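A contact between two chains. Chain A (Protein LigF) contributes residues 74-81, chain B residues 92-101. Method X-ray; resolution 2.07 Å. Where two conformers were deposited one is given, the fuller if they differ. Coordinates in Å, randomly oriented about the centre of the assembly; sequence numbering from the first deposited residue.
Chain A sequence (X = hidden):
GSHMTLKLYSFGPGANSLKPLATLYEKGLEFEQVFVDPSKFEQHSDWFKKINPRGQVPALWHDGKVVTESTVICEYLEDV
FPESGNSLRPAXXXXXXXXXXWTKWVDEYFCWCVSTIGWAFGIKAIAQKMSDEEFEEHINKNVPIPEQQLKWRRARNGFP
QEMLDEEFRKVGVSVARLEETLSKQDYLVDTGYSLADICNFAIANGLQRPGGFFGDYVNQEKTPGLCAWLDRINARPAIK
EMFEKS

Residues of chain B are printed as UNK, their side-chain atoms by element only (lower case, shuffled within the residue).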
# COMPACT_ATOMS: atom_id res chain seq x y z
N CYS A 74 -3.40 -13.25 -1.08
CA CYS A 74 -4.86 -13.45 -1.19
C CYS A 74 -5.30 -13.27 -2.64
O CYS A 74 -6.05 -14.09 -3.15
CB CYS A 74 -5.63 -12.48 -0.28
SG CYS A 74 -5.22 -12.62 1.48
N GLU A 75 -4.81 -12.21 -3.30
CA GLU A 75 -5.15 -11.98 -4.71
C GLU A 75 -4.62 -13.12 -5.58
O GLU A 75 -5.29 -13.56 -6.51
CB GLU A 75 -4.62 -10.63 -5.20
CG GLU A 75 -5.32 -9.40 -4.57
CD GLU A 75 -6.02 -8.52 -5.60
OE1 GLU A 75 -6.57 -9.06 -6.58
OE2 GLU A 75 -6.03 -7.29 -5.43
N TYR A 76 -3.42 -13.60 -5.26
CA TYR A 76 -2.85 -14.76 -5.94
C TYR A 76 -3.75 -15.98 -5.84
O TYR A 76 -3.95 -16.70 -6.81
CB TYR A 76 -1.45 -15.09 -5.38
CG TYR A 76 -0.83 -16.35 -5.96
CD1 TYR A 76 -0.19 -16.32 -7.20
CD2 TYR A 76 -0.85 -17.56 -5.27
CE1 TYR A 76 0.41 -17.47 -7.75
CE2 TYR A 76 -0.26 -18.73 -5.80
CZ TYR A 76 0.37 -18.66 -7.04
OH TYR A 76 0.96 -19.79 -7.58
N LEU A 77 -4.32 -16.22 -4.66
CA LEU A 77 -5.16 -17.41 -4.46
C LEU A 77 -6.46 -17.29 -5.27
O LEU A 77 -6.99 -18.28 -5.78
CB LEU A 77 -5.45 -17.61 -2.96
CG LEU A 77 -4.22 -18.07 -2.17
CD1 LEU A 77 -4.47 -18.00 -0.67
CD2 LEU A 77 -3.81 -19.50 -2.57
N GLU A 78 -6.96 -16.07 -5.39
CA GLU A 78 -8.15 -15.85 -6.22
C GLU A 78 -7.81 -15.92 -7.72
O GLU A 78 -8.63 -16.37 -8.53
CB GLU A 78 -8.80 -14.50 -5.85
CG GLU A 78 -9.81 -14.60 -4.69
CD GLU A 78 -11.06 -15.42 -5.04
OE1 GLU A 78 -11.45 -15.42 -6.23
OE2 GLU A 78 -11.65 -16.06 -4.13
N ASP A 79 -6.59 -15.51 -8.08
CA ASP A 79 -6.15 -15.59 -9.49
C ASP A 79 -6.01 -17.05 -9.92
O ASP A 79 -6.34 -17.42 -11.06
CB ASP A 79 -4.79 -14.88 -9.68
CG ASP A 79 -4.91 -13.35 -9.79
OD1 ASP A 79 -6.03 -12.83 -10.03
OD2 ASP A 79 -3.87 -12.66 -9.66
N VAL A 80 -5.51 -17.89 -9.02
CA VAL A 80 -5.16 -19.27 -9.35
C VAL A 80 -6.32 -20.26 -9.09
O VAL A 80 -6.51 -21.23 -9.83
CB VAL A 80 -3.91 -19.71 -8.55
CG1 VAL A 80 -3.62 -21.19 -8.75
CG2 VAL A 80 -2.68 -18.85 -8.97
N PHE A 81 -7.08 -20.02 -8.03
CA PHE A 81 -8.21 -20.92 -7.73
C PHE A 81 -9.55 -20.17 -7.73
O PHE A 81 -10.24 -20.16 -6.71
CB PHE A 81 -8.01 -21.60 -6.37
CG PHE A 81 -6.67 -22.28 -6.21
CD1 PHE A 81 -6.46 -23.56 -6.68
CD2 PHE A 81 -5.62 -21.63 -5.56
CE1 PHE A 81 -5.23 -24.20 -6.52
CE2 PHE A 81 -4.38 -22.26 -5.39
CZ PHE A 81 -4.19 -23.55 -5.87
N UNK B 92 0.75 -15.04 -16.40
CA UNK B 92 1.19 -15.95 -15.36
C UNK B 92 0.87 -15.35 -13.98
O UNK B 92 1.40 -14.31 -13.62
o UNK B 92 2.86 -17.24 -13.39
c UNK B 92 3.25 -17.25 -14.58
o UNK B 92 4.09 -18.07 -15.02
c UNK B 92 2.69 -16.23 -15.55
N UNK B 93 0.02 -16.02 -13.18
CA UNK B 93 -0.34 -15.44 -11.87
C UNK B 93 0.81 -15.27 -10.88
O UNK B 93 0.73 -14.38 -10.02
c UNK B 93 -1.39 -16.42 -11.31
c UNK B 93 -0.72 -17.26 -13.48
c UNK B 93 -1.29 -17.64 -12.15
N UNK B 94 1.83 -16.12 -10.95
CA UNK B 94 2.97 -15.94 -10.07
C UNK B 94 3.73 -14.64 -10.43
O UNK B 94 4.17 -13.90 -9.54
c UNK B 94 5.18 -16.95 -9.30
c UNK B 94 3.92 -17.14 -10.12
c UNK B 94 5.12 -16.96 -7.91
c UNK B 94 7.50 -16.62 -7.76
c UNK B 94 7.58 -16.62 -9.15
c UNK B 94 6.41 -16.79 -9.92
c UNK B 94 6.28 -16.79 -7.14
N UNK B 95 3.82 -14.36 -11.73
CA UNK B 95 4.49 -13.13 -12.19
C UNK B 95 3.62 -11.91 -11.91
O UNK B 95 4.14 -10.85 -11.60
n UNK B 95 9.49 -14.89 -13.05
c UNK B 95 7.18 -14.08 -13.34
c UNK B 95 4.83 -13.23 -13.68
c UNK B 95 5.83 -14.35 -14.00
c UNK B 95 8.16 -15.23 -13.59
N UNK B 96 2.30 -12.07 -12.02
CA UNK B 96 1.37 -10.99 -11.67
C UNK B 96 1.46 -10.67 -10.17
O UNK B 96 1.35 -9.51 -9.78
n UNK B 96 -2.59 -10.72 -13.79
n UNK B 96 -4.90 -10.72 -13.84
c UNK B 96 -1.05 -10.14 -11.92
c UNK B 96 -0.08 -11.33 -12.07
c UNK B 96 -2.49 -10.47 -12.36
c UNK B 96 -3.73 -10.83 -14.46
n UNK B 96 -3.71 -11.07 -15.76
N UNK B 97 1.68 -11.69 -9.34
CA UNK B 97 1.91 -11.48 -7.91
C UNK B 97 3.18 -10.66 -7.66
O UNK B 97 3.20 -9.72 -6.86
c UNK B 97 2.00 -12.82 -7.15
N UNK B 98 4.25 -11.04 -8.34
CA UNK B 98 5.52 -10.32 -8.23
C UNK B 98 5.34 -8.85 -8.65
O UNK B 98 5.89 -7.94 -8.03
o UNK B 98 9.94 -10.83 -10.22
o UNK B 98 8.77 -12.62 -9.64
c UNK B 98 6.57 -11.02 -9.08
c UNK B 98 8.96 -11.38 -9.65
c UNK B 98 7.95 -10.49 -8.96
N UNK B 99 4.57 -8.64 -9.71
CA UNK B 99 4.20 -7.30 -10.17
C UNK B 99 3.55 -6.46 -9.05
O UNK B 99 3.92 -5.30 -8.84
s UNK B 99 1.30 -6.07 -12.95
c UNK B 99 0.16 -6.22 -11.59
c UNK B 99 3.25 -7.40 -11.38
c UNK B 99 2.91 -6.06 -12.07
N UNK B 100 2.58 -7.05 -8.35
CA UNK B 100 1.87 -6.35 -7.27
C UNK B 100 2.77 -6.05 -6.10
O UNK B 100 2.55 -5.06 -5.41
c UNK B 100 -0.42 -7.34 -7.85
c UNK B 100 0.65 -7.16 -6.78
c UNK B 100 -3.36 -8.67 -9.01
n UNK B 100 -4.18 -8.40 -10.02
n UNK B 100 -2.75 -7.68 -8.37
n UNK B 100 -3.17 -9.93 -8.62
c UNK B 100 -1.78 -7.85 -7.29
N UNK B 101 3.76 -6.91 -5.84
CA UNK B 101 4.73 -6.62 -4.79
C UNK B 101 5.43 -5.29 -5.13
O UNK B 101 5.62 -4.44 -4.27
c UNK B 101 5.77 -7.75 -4.60
c UNK B 101 5.08 -9.02 -4.08
c UNK B 101 6.88 -7.33 -3.62
O HOH W 1 -1.57 -13.24 -8.71
O HOH W 2 -5.91 -10.46 -11.26

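Position 92 carries two side-chain carbons, the second bearing two oxygens. It makes no contact with the chain A stretch. That is a carboxylate one carbon beyond CB: B:Asp92. It sits at the N-cap. Its OD1 accepts from the backbone N of position 94 at 2.9 Å, and weakly from N of position 95.

Position 93 has three side-chain carbons closing a ring onto the backbone N. Its CB lies 3.6 Å from A:Val80 CG2 and 4.1 Å from A:Tyr76 CE1. The closed ring makes it B:Pro93. Proline suits this first turn, where its N has no helical bond to make.

Position 94 has one carbon followed by a ring of six carbons. Its CB is 4.2 Å from A:Tyr76 CE1. No oxygen is attached to the ring, which excludes tyrosine: B:Phe94.

Position 95 has four carbons in a row ending in nitrogen. Its CA-to-CB bond points away from the chain A stretch, and it makes no contact there. It is B:Lys95.

Position 96 has three carbons, a nitrogen, then a carbon with two more nitrogens. A side-chain carbon lies against A:Asp79. The end group is a guanidinium, so this is B:Arg96. Two conformers were deposited. In the one given, CD is 3.7 Å from A:Asp79 OD2.

Position 97 has a single carbon. This CB packs 4.1 Å from A:Tyr76 CD1. It is B:Ala97. The CA atoms of B:Ala97 and A:Tyr76 are 6.1 Å apart.

Position 98 has three carbons, the third carrying two oxygens. It is out of reach of the chain A stretch. It is B:Glu98.

Position 99 is an unbranched chain of two carbons, a sulfur and a carbon. It too is out of reach. It is B:Met99.

Position 100 shows a second guanidinium, with the same atoms as B:Arg96. A terminal nitrogen meets the carboxylate of A:Asp79. This is B:Arg100. Its NH1 donates to A:Asp79 OD2 at 3.0 Å, as part of a salt bridge. A:Glu75 OE1 lies over one face of the group, so no N-H points at it.

Position 101 has one carbon carrying two carbons. It does not reach the chain A stretch. It is B:Val101.

The two helices run nearly antiparallel, at 156°, with their axes 9.7 Å apart at closest approach. A:Asp79 is the polar centre of the contact. Water 1 donates to its OD2 at 2.6 Å and to B:Pro93 O at 2.9 Å. Water 2 donates to A:Asp79 OD1 and accepts from B:Arg96 NH1 and B:Arg100 NH2, so it links both arginines to the carboxylate. Alongside, A:Tyr76 and A:Val80 supply apolar packing. The tyrosine ring meets B:Pro93 O and B:Phe94 N at its edge.

Chain B, residues 92-101: DPFKRAEMRV
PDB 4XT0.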